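Local atomic coordinates of type II secretion chaperone CpaB (Acinetobacter nosocomialis M2, PDB entry 6O38), a protein that acts as a type II secretion chaperone that binds the secreted metalloprotease CpaA and probably prepares it for export. Residues Arg37-Phe45 / Leu79-Met90; Gln109-Arg117 / Phe127-Lys135. All coordinates share one frame; numbering follows the deposited sequence.

Contact 1: residues Arg37-Phe45 / Leu79-Met90. With SO4 (sulfate ion), chain B.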
loop_
_atom_site.group_PDB
_atom_site.type_symbol
_atom_site.label_atom_id
_atom_site.label_comp_id
_atom_site.label_asym_id
_atom_site.label_seq_id
_atom_site.Cartn_x
_atom_site.Cartn_y
_atom_site.Cartn_z
ATOM N N ARG G 37 -26.971 4.913 -19.249
ATOM C CA ARG G 37 -25.624 5.468 -19.321
ATOM C C ARG G 37 -25.408 6.550 -18.269
ATOM O O ARG G 37 -24.272 6.782 -17.840
ATOM C CB ARG G 37 -25.361 6.006 -20.732
ATOM C CG ARG G 37 -24.885 7.450 -20.805
ATOM C CD ARG G 37 -24.528 7.831 -22.233
ATOM N NE ARG G 37 -25.637 7.595 -23.155
ATOM C CZ ARG G 37 -26.529 8.516 -23.504
ATOM N NH1 ARG G 37 -26.445 9.744 -23.012
ATOM N NH2 ARG G 37 -27.504 8.210 -24.349
ATOM N N LEU G 38 -26.486 7.201 -17.823
ATOM C CA LEU G 38 -26.371 8.207 -16.772
ATOM C C LEU G 38 -26.072 7.588 -15.412
ATOM O O LEU G 38 -25.569 8.291 -14.527
ATOM C CB LEU G 38 -27.651 9.049 -16.721
ATOM C CG LEU G 38 -28.565 9.063 -15.490
ATOM C CD1 LEU G 38 -28.121 10.105 -14.469
ATOM C CD2 LEU G 38 -30.006 9.312 -15.909
ATOM N N SER G 39 -26.355 6.297 -15.226
ATOM C CA SER G 39 -26.077 5.631 -13.958
ATOM C C SER G 39 -24.592 5.698 -13.624
ATOM O O SER G 39 -23.765 5.079 -14.302
ATOM C CB SER G 39 -26.543 4.175 -13.996
ATOM O OG SER G 39 -27.952 4.089 -14.108
ATOM N N GLN G 40 -24.248 6.447 -12.579
ATOM C CA GLN G 40 -22.866 6.644 -12.150
ATOM C C GLN G 40 -22.761 6.199 -10.694
ATOM O O GLN G 40 -22.909 7.008 -9.775
ATOM C CB GLN G 40 -22.437 8.103 -12.322
ATOM C CG GLN G 40 -22.451 8.592 -13.760
ATOM C CD GLN G 40 -21.436 7.877 -14.629
ATOM O OE1 GLN G 40 -20.249 8.201 -14.611
ATOM N NE2 GLN G 40 -21.899 6.895 -15.393
ATOM N N GLN G 41 -22.507 4.911 -10.489
ATOM C CA GLN G 41 -22.292 4.378 -9.152
ATOM C C GLN G 41 -20.814 4.459 -8.795
ATOM O O GLN G 41 -19.944 4.200 -9.631
ATOM C CB GLN G 41 -22.784 2.932 -9.052
ATOM C CG GLN G 41 -22.165 1.981 -10.061
ATOM C CD GLN G 41 -22.398 0.526 -9.702
ATOM O OE1 GLN G 41 -22.446 -0.342 -10.574
ATOM N NE2 GLN G 41 -22.538 0.251 -8.410
ATOM N N GLN G 42 -20.536 4.835 -7.546
ATOM C CA GLN G 42 -19.154 4.953 -7.101
ATOM C C GLN G 42 -18.543 3.599 -6.770
ATOM O O GLN G 42 -17.320 3.438 -6.855
ATOM C CB GLN G 42 -19.074 5.884 -5.889
ATOM C CG GLN G 42 -19.535 7.304 -6.182
ATOM C CD GLN G 42 -19.516 8.193 -4.953
ATOM O OE1 GLN G 42 -19.302 7.723 -3.837
ATOM N NE2 GLN G 42 -19.741 9.486 -5.156
ATOM N N ILE G 43 -19.368 2.618 -6.405
ATOM C CA ILE G 43 -18.868 1.282 -6.107
ATOM C C ILE G 43 -18.431 0.606 -7.400
ATOM O O ILE G 43 -19.165 0.598 -8.397
ATOM C CB ILE G 43 -19.941 0.459 -5.379
ATOM C CG1 ILE G 43 -20.143 0.986 -3.957
ATOM C CG2 ILE G 43 -19.567 -1.009 -5.359
ATOM C CD1 ILE G 43 -21.209 0.248 -3.177
ATOM N N VAL G 44 -17.229 0.034 -7.389
ATOM C CA VAL G 44 -16.672 -0.597 -8.582
ATOM C C VAL G 44 -17.112 -2.051 -8.699
ATOM O O VAL G 44 -17.641 -2.470 -9.732
ATOM C CB VAL G 44 -15.135 -0.472 -8.575
ATOM C CG1 VAL G 44 -14.564 -0.952 -9.893
ATOM C CG2 VAL G 44 -14.725 0.963 -8.308
ATOM N N PHE G 45 -16.897 -2.844 -7.652
ATOM C CA PHE G 45 -17.299 -4.244 -7.631
ATOM C C PHE G 45 -18.051 -4.538 -6.340
ATOM O O PHE G 45 -18.018 -3.761 -5.382
ATOM C CB PHE G 45 -16.089 -5.180 -7.777
ATOM C CG PHE G 45 -14.961 -4.871 -6.833
ATOM C CD1 PHE G 45 -14.977 -5.342 -5.530
ATOM C CD2 PHE G 45 -13.876 -4.119 -7.254
ATOM C CE1 PHE G 45 -13.939 -5.061 -4.662
ATOM C CE2 PHE G 45 -12.834 -3.836 -6.391
ATOM C CZ PHE G 45 -12.866 -4.308 -5.094
ATOM N N LEU G 79 -17.378 4.702 -18.171
ATOM C CA LEU G 79 -18.117 5.955 -18.142
ATOM C C LEU G 79 -17.526 6.965 -17.167
ATOM O O LEU G 79 -18.104 8.042 -16.987
ATOM C CB LEU G 79 -19.586 5.694 -17.789
ATOM C CG LEU G 79 -20.390 4.885 -18.808
ATOM C CD1 LEU G 79 -21.799 4.625 -18.297
ATOM C CD2 LEU G 79 -20.428 5.602 -20.149
ATOM N N LYS G 80 -16.398 6.645 -16.539
ATOM C CA LYS G 80 -15.741 7.551 -15.608
ATOM C C LYS G 80 -14.687 8.378 -16.331
ATOM O O LYS G 80 -13.910 7.854 -17.135
ATOM C CB LYS G 80 -15.093 6.774 -14.460
ATOM C CG LYS G 80 -16.066 5.969 -13.615
ATOM C CD LYS G 80 -17.019 6.870 -12.847
ATOM C CE LYS G 80 -17.951 6.056 -11.964
ATOM N NZ LYS G 80 -18.872 6.919 -11.174
ATOM N N LYS G 81 -14.666 9.674 -16.039
ATOM C CA LYS G 81 -13.690 10.595 -16.595
ATOM C C LYS G 81 -12.752 11.075 -15.495
ATOM O O LYS G 81 -12.949 10.793 -14.310
ATOM C CB LYS G 81 -14.392 11.776 -17.279
ATOM C CG LYS G 81 -15.495 11.343 -18.238
ATOM C CD LYS G 81 -15.818 12.410 -19.273
ATOM C CE LYS G 81 -16.510 13.613 -18.657
ATOM N NZ LYS G 81 -16.937 14.586 -19.703
ATOM N N VAL G 82 -11.708 11.799 -15.904
ATOM C CA VAL G 82 -10.715 12.281 -14.949
ATOM C C VAL G 82 -11.383 13.236 -13.971
ATOM O O VAL G 82 -11.940 14.267 -14.368
ATOM C CB VAL G 82 -9.542 12.947 -15.675
ATOM C CG1 VAL G 82 -8.666 13.700 -14.686
ATOM C CG2 VAL G 82 -8.724 11.905 -16.423
ATOM N N GLY G 83 -11.332 12.895 -12.686
ATOM C CA GLY G 83 -11.951 13.681 -11.639
ATOM C C GLY G 83 -13.159 13.035 -10.996
ATOM O O GLY G 83 -13.587 13.495 -9.929
ATOM N N ASP G 84 -13.719 11.991 -11.599
ATOM C CA ASP G 84 -14.893 11.342 -11.037
ATOM C C ASP G 84 -14.518 10.498 -9.822
ATOM O O ASP G 84 -13.382 10.037 -9.674
ATOM C CB ASP G 84 -15.583 10.471 -12.089
ATOM C CG ASP G 84 -16.249 11.291 -13.177
ATOM O OD1 ASP G 84 -16.613 12.455 -12.907
ATOM O OD2 ASP G 84 -16.411 10.770 -14.301
ATOM N N THR G 85 -15.499 10.293 -8.948
ATOM C CA THR G 85 -15.288 9.589 -7.691
ATOM C C THR G 85 -15.541 8.095 -7.861
ATOM O O THR G 85 -16.499 7.684 -8.522
ATOM C CB THR G 85 -16.198 10.159 -6.600
ATOM O OG1 THR G 85 -15.920 11.555 -6.427
ATOM C CG2 THR G 85 -15.976 9.442 -5.275
ATOM N N VAL G 86 -14.670 7.289 -7.256
ATOM C CA VAL G 86 -14.740 5.835 -7.321
ATOM C C VAL G 86 -14.589 5.285 -5.908
ATOM O O VAL G 86 -13.792 5.801 -5.116
ATOM C CB VAL G 86 -13.663 5.266 -8.272
ATOM C CG1 VAL G 86 -12.976 4.049 -7.675
ATOM C CG2 VAL G 86 -14.278 4.927 -9.621
ATOM N N LYS G 87 -15.358 4.245 -5.590
ATOM C CA LYS G 87 -15.424 3.693 -4.243
ATOM C C LYS G 87 -15.090 2.207 -4.262
ATOM O O LYS G 87 -15.503 1.479 -5.169
ATOM C CB LYS G 87 -16.818 3.907 -3.640
ATOM C CG LYS G 87 -16.930 3.586 -2.161
ATOM C CD LYS G 87 -18.275 4.045 -1.623
ATOM C CE LYS G 87 -18.206 4.361 -0.140
ATOM N NZ LYS G 87 -19.430 5.072 0.322
ATOM N N PHE G 88 -14.345 1.764 -3.251
ATOM C CA PHE G 88 -13.989 0.363 -3.075
ATOM C C PHE G 88 -14.545 -0.140 -1.750
ATOM O O PHE G 88 -14.439 0.542 -0.726
ATOM C CB PHE G 88 -12.469 0.161 -3.102
ATOM C CG PHE G 88 -11.815 0.607 -4.378
ATOM C CD1 PHE G 88 -11.717 -0.252 -5.460
ATOM C CD2 PHE G 88 -11.287 1.883 -4.491
ATOM C CE1 PHE G 88 -11.111 0.155 -6.634
ATOM C CE2 PHE G 88 -10.679 2.295 -5.662
ATOM C CZ PHE G 88 -10.592 1.431 -6.735
ATOM N N GLN G 89 -15.132 -1.336 -1.770
ATOM C CA GLN G 89 -15.676 -1.961 -0.568
ATOM C C GLN G 89 -15.122 -3.375 -0.452
ATOM O O GLN G 89 -15.465 -4.252 -1.253
ATOM C CB GLN G 89 -17.205 -1.972 -0.586
ATOM C CG GLN G 89 -17.829 -0.644 -0.190
ATOM C CD GLN G 89 -19.314 -0.752 0.082
ATOM O OE1 GLN G 89 -19.955 -1.737 -0.287
ATOM N NE2 GLN G 89 -19.872 0.260 0.735
HETATM N N MSE G 90 -14.264 -3.586 0.541
HETATM C CA MSE G 90 -13.670 -4.887 0.825
HETATM C C MSE G 90 -13.730 -5.148 2.327
HETATM O O MSE G 90 -12.718 -5.467 2.950
HETATM C CB MSE G 90 -12.233 -4.949 0.307
HETATM C CG MSE G 90 -12.144 -5.064 -1.206
HETATM SE SE MSE G 90 -10.386 -4.638 -1.920
HETATM C CE MSE G 90 -10.488 -2.701 -1.775
HETATM S S SO4 B . -22.818 3.757 -5.026
HETATM O O1 SO4 B . -22.254 2.717 -5.881
HETATM O O2 SO4 B . -23.302 4.858 -5.852
HETATM O O3 SO4 B . -23.926 3.201 -4.255
HETATM O O4 SO4 B . -21.788 4.247 -4.114
#
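At the edge of the curved antiparallel sheet, the segment Arg37-Phe45, leading into strand 45-47, runs alongside strand 85-90 and is tied to it by a single beta bridge, Ile43 with Lys87. Val44 N donates to Lys87 O at 3.2 Å, while Lys87 N points to Gln42 O in the other backbone bond, modelled implausibly short, so its length carries no weight. Inside, Val44 CG2 packs against Val86 CG1 at 3.6 Å and lies over one face of the Phe88 ring. Phe45 reaches the edge of that ring with CE2, 3.9 Å from Phe88 CD1. The edge of the Phe45 ring receives selenomethionine Met90, whose CG is near the ring plane and whose SE makes a Met-aromatic contact 5.4 Å from the ring centroid. The Gln42 amide rests on Thr85 CG2. The Lys80 chain, bent at chi2 (-66°), brings NZ to Gln41 O in a weak hydrogen bond. A sulfate ion, probably from the crystallisation liquor, accepts a bond from Ile43 N to O1 (2.9 Å) and a weaker one from Gln42 N. Strand 85-90 pairs on its other edge with strand 95-106; Val44 and Phe45 both touch Met141 of strand 138-145, and respectively Tyr72 and Ile70 of strand 68-72.

Contact 2: residues Gln109-Arg117 / Phe127-Lys135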
loop_
_atom_site.group_PDB
_atom_site.type_symbol
_atom_site.label_atom_id
_atom_site.label_comp_id
_atom_site.label_asym_id
_atom_site.label_seq_id
_atom_site.Cartn_x
_atom_site.Cartn_y
_atom_site.Cartn_z
ATOM N N GLN G 109 -4.279 -0.531 -28.437
ATOM C CA GLN G 109 -5.619 -0.357 -29.001
ATOM C C GLN G 109 -6.697 -1.023 -28.155
ATOM O O GLN G 109 -7.863 -0.616 -28.214
ATOM C CB GLN G 109 -5.708 -0.875 -30.437
ATOM C CG GLN G 109 -5.001 -0.043 -31.482
ATOM C CD GLN G 109 -5.269 -0.589 -32.874
ATOM O OE1 GLN G 109 -5.976 -1.587 -33.021
ATOM N NE2 GLN G 109 -4.736 0.070 -33.899
ATOM N N ASP G 110 -6.343 -2.028 -27.355
ATOM C CA ASP G 110 -7.355 -2.807 -26.660
ATOM C C ASP G 110 -7.382 -2.615 -25.149
ATOM O O ASP G 110 -8.415 -2.895 -24.529
ATOM C CB ASP G 110 -7.157 -4.297 -26.973
ATOM C CG ASP G 110 -8.155 -5.181 -26.260
ATOM O OD1 ASP G 110 -9.370 -5.000 -26.481
ATOM O OD2 ASP G 110 -7.721 -6.047 -25.473
ATOM N N ILE G 111 -6.306 -2.117 -24.548
ATOM C CA ILE G 111 -6.176 -2.042 -23.098
ATOM C C ILE G 111 -6.066 -0.578 -22.692
ATOM O O ILE G 111 -5.272 0.176 -23.267
ATOM C CB ILE G 111 -4.964 -2.848 -22.598
ATOM C CG1 ILE G 111 -5.097 -4.309 -23.029
ATOM C CG2 ILE G 111 -4.848 -2.754 -21.096
ATOM C CD1 ILE G 111 -3.865 -5.141 -22.745
ATOM N N VAL G 112 -6.871 -0.180 -21.709
ATOM C CA VAL G 112 -6.848 1.162 -21.142
ATOM C C VAL G 112 -6.623 1.031 -19.643
ATOM O O VAL G 112 -7.176 0.131 -19.002
ATOM C CB VAL G 112 -8.158 1.924 -21.440
ATOM C CG1 VAL G 112 -8.157 3.288 -20.773
ATOM C CG2 VAL G 112 -8.364 2.059 -22.942
ATOM N N ARG G 113 -5.806 1.923 -19.086
ATOM C CA ARG G 113 -5.492 1.921 -17.663
ATOM C C ARG G 113 -6.035 3.185 -17.013
ATOM O O ARG G 113 -5.757 4.295 -17.478
ATOM C CB ARG G 113 -3.981 1.824 -17.427
ATOM C CG ARG G 113 -3.608 1.632 -15.965
ATOM C CD ARG G 113 -2.111 1.781 -15.726
ATOM N NE ARG G 113 -1.307 1.446 -16.898
ATOM C CZ ARG G 113 -0.733 0.264 -17.097
ATOM N NH1 ARG G 113 -0.876 -0.705 -16.203
ATOM N NH2 ARG G 113 -0.015 0.048 -18.190
ATOM N N TRP G 114 -6.805 3.013 -15.943
ATOM C CA TRP G 114 -7.243 4.117 -15.101
ATOM C C TRP G 114 -6.390 4.161 -13.840
ATOM O O TRP G 114 -6.132 3.127 -13.221
ATOM C CB TRP G 114 -8.719 3.979 -14.718
ATOM C CG TRP G 114 -9.675 4.203 -15.847
ATOM C CD1 TRP G 114 -10.337 5.358 -16.141
ATOM C CD2 TRP G 114 -10.096 3.239 -16.820
ATOM N NE1 TRP G 114 -11.135 5.180 -17.245
ATOM C CE2 TRP G 114 -11.006 3.886 -17.680
ATOM C CE3 TRP G 114 -9.787 1.896 -17.051
ATOM C CZ2 TRP G 114 -11.610 3.235 -18.753
ATOM C CZ3 TRP G 114 -10.389 1.251 -18.117
ATOM C CH2 TRP G 114 -11.289 1.921 -18.954
ATOM N N THR G 115 -5.953 5.361 -13.467
ATOM C CA THR G 115 -5.185 5.572 -12.248
ATOM C C THR G 115 -5.886 6.606 -11.376
ATOM O O THR G 115 -6.384 7.618 -11.878
ATOM C CB THR G 115 -3.756 6.032 -12.563
ATOM O OG1 THR G 115 -3.150 5.112 -13.480
ATOM C CG2 THR G 115 -2.920 6.091 -11.295
ATOM N N GLY G 116 -5.934 6.339 -10.070
ATOM C CA GLY G 116 -6.568 7.249 -9.138
ATOM C C GLY G 116 -5.880 7.241 -7.791
ATOM O O GLY G 116 -5.077 6.359 -7.481
ATOM N N ARG G 117 -6.208 8.250 -6.987
ATOM C CA ARG G 117 -5.697 8.380 -5.631
ATOM C C ARG G 117 -6.850 8.451 -4.640
ATOM O O ARG G 117 -7.953 8.897 -4.972
ATOM C CB ARG G 117 -4.798 9.613 -5.476
ATOM C CG ARG G 117 -3.567 9.596 -6.360
ATOM C CD ARG G 117 -2.488 10.514 -5.809
ATOM N NE ARG G 117 -1.220 10.356 -6.516
ATOM C CZ ARG G 117 -0.262 9.515 -6.139
ATOM N NH1 ARG G 117 -0.429 8.759 -5.063
ATOM N NH2 ARG G 117 0.863 9.430 -6.835
ATOM N N PHE G 127 -2.497 4.844 -3.979
ATOM C CA PHE G 127 -3.142 5.025 -5.273
ATOM C C PHE G 127 -3.706 3.678 -5.700
ATOM O O PHE G 127 -3.471 2.652 -5.055
ATOM C CB PHE G 127 -2.164 5.566 -6.323
ATOM C CG PHE G 127 -1.116 4.573 -6.750
ATOM C CD1 PHE G 127 0.006 4.348 -5.968
ATOM C CD2 PHE G 127 -1.244 3.878 -7.943
ATOM C CE1 PHE G 127 0.973 3.439 -6.360
ATOM C CE2 PHE G 127 -0.280 2.968 -8.341
ATOM C CZ PHE G 127 0.830 2.749 -7.548
ATOM N N PHE G 128 -4.452 3.693 -6.801
ATOM C CA PHE G 128 -4.993 2.468 -7.368
ATOM C C PHE G 128 -4.955 2.555 -8.886
ATOM O O PHE G 128 -4.926 3.643 -9.468
ATOM C CB PHE G 128 -6.427 2.195 -6.883
ATOM C CG PHE G 128 -7.423 3.244 -7.296
ATOM C CD1 PHE G 128 -7.660 4.346 -6.492
ATOM C CD2 PHE G 128 -8.131 3.119 -8.480
ATOM C CE1 PHE G 128 -8.576 5.310 -6.868
ATOM C CE2 PHE G 128 -9.048 4.079 -8.860
ATOM C CZ PHE G 128 -9.272 5.176 -8.054
ATOM N N THR G 129 -4.952 1.387 -9.525
ATOM C CA THR G 129 -4.928 1.293 -10.977
ATOM C C THR G 129 -5.936 0.247 -11.422
ATOM O O THR G 129 -6.063 -0.809 -10.795
ATOM C CB THR G 129 -3.538 0.919 -11.523
ATOM O OG1 THR G 129 -3.230 -0.436 -11.171
ATOM C CG2 THR G 129 -2.462 1.845 -10.972
ATOM N N ILE G 130 -6.645 0.544 -12.507
ATOM C CA ILE G 130 -7.577 -0.389 -13.129
ATOM C C ILE G 130 -7.175 -0.498 -14.591
ATOM O O ILE G 130 -7.318 0.467 -15.353
ATOM C CB ILE G 130 -9.039 0.057 -12.993
ATOM C CG1 ILE G 130 -9.464 0.066 -11.523
ATOM C CG2 ILE G 130 -9.950 -0.851 -13.805
ATOM C CD1 ILE G 130 -10.808 0.719 -11.282
ATOM N N THR G 131 -6.679 -1.666 -14.983
ATOM C CA THR G 131 -6.227 -1.916 -16.345
ATOM C C THR G 131 -7.154 -2.955 -16.961
ATOM O O THR G 131 -7.302 -4.058 -16.421
ATOM C CB THR G 131 -4.776 -2.394 -16.357
ATOM O OG1 THR G 131 -4.025 -1.653 -15.387
ATOM C CG2 THR G 131 -4.159 -2.154 -17.714
ATOM N N GLN G 132 -7.771 -2.604 -18.086
ATOM C CA GLN G 132 -8.897 -3.354 -18.622
ATOM C C GLN G 132 -8.711 -3.598 -20.110
ATOM O O GLN G 132 -8.422 -2.666 -20.867
ATOM C CB GLN G 132 -10.205 -2.598 -18.377
ATOM C CG GLN G 132 -11.445 -3.281 -18.915
ATOM C CD GLN G 132 -12.715 -2.697 -18.333
ATOM O OE1 GLN G 132 -12.923 -2.716 -17.120
ATOM N NE2 GLN G 132 -13.569 -2.162 -19.197
ATOM N N SER G 133 -8.882 -4.849 -20.524
ATOM C CA SER G 133 -8.925 -5.212 -21.932
ATOM C C SER G 133 -10.374 -5.272 -22.395
ATOM O O SER G 133 -11.245 -5.767 -21.674
ATOM C CB SER G 133 -8.244 -6.561 -22.175
ATOM O OG SER G 133 -8.553 -7.070 -23.461
ATOM N N GLN G 134 -10.632 -4.741 -23.588
ATOM C CA GLN G 134 -11.983 -4.753 -24.135
ATOM C C GLN G 134 -12.270 -6.038 -24.909
ATOM O O GLN G 134 -13.343 -6.627 -24.757
ATOM C CB GLN G 134 -12.223 -3.526 -25.020
ATOM C CG GLN G 134 -13.630 -3.484 -25.594
ATOM C CD GLN G 134 -14.642 -2.959 -24.593
ATOM O OE1 GLN G 134 -14.278 -2.366 -23.579
ATOM N NE2 GLN G 134 -15.923 -3.184 -24.871
ATOM N N LYS G 135 -11.329 -6.466 -25.754
ATOM C CA LYS G 135 -11.540 -7.655 -26.577
ATOM C C LYS G 135 -11.836 -8.869 -25.706
ATOM O O LYS G 135 -12.872 -9.524 -25.858
ATOM C CB LYS G 135 -10.311 -7.897 -27.459
ATOM C CG LYS G 135 -10.278 -9.244 -28.169
ATOM C CD LYS G 135 -8.992 -9.405 -28.975
ATOM C CE LYS G 135 -8.894 -10.781 -29.620
ATOM N NZ LYS G 135 -9.923 -10.983 -30.675
#
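Phe127 meets the end of strand 111-117 through its CB, which lies 3.8 Å from Arg117 NH1; that guanidinium also bonds weakly to Asn126 O. Phe128 pairs with Gly116 by two backbone hydrogen bonds, and its ring, swung back over the neighbouring strand by a chi1 of 63°, takes Gly116 CA over one face in a CH-pi contact. With no side chain on Gly116, the ring can lie directly on the backbone. Thr129 stands beside Thr115, the two pointing the same way. At Ile130 the carbonyl accepts Trp114 N at 2.7 Å and also lies in plane at the indole edge, 3.3 Å from Trp114 CE3. Thr131 sets CG2 over one face of the Arg113 guanidinium and 3.5 Å from Ile111 CG2; Arg113 NH1 and Thr131 OG1 both bind Glu400 of the CpaA chain. Gln132 pairs with Val112, places CB at the Trp114 ring edge and bonds Tyr72 through OE1. Ser133 OG is modelled too close to Asp110 OD2 to trust in detail; OD2 also bonds Ser392 of the CpaA chain. Gln134 N reaches Asp110 O at 3.0 Å and Lys135 N the syn lone pair of Asp110 OD1 at 2.6 Å; one residue's carbonyl and carboxylate thus hold the backbone just past the strand. These alternating hydrogen-bonded and non-hydrogen-bonded pairs make an antiparallel beta hairpin with a long connection; the face with Ile111, Arg113, Thr131 and Ser133 meets CpaA.

How the contacts relate
Contact 1 closes before contact 2 opens along the chain, and their centres lie about 13 Å apart within one antiparallel sheet. Strand 85-90 of contact 1 is the outermost strand at one end; strand 95-106 separates it from the hairpin 111-118/127-133 of contact 2. The sheet curves enough for the two to touch despite that intervening strand: Phe88 CZ comes within 3.5 Å of Phe128 CD2, the rings edge-to-face, and Val86 CG1 also packs on Phe128. Both contacts thus feed one apolar interior. Their outer roles differ, since contact 2 offers CpaA a salt bridge and hydrogen bonds, whereas contact 1 touches the protease through Gln89 alone.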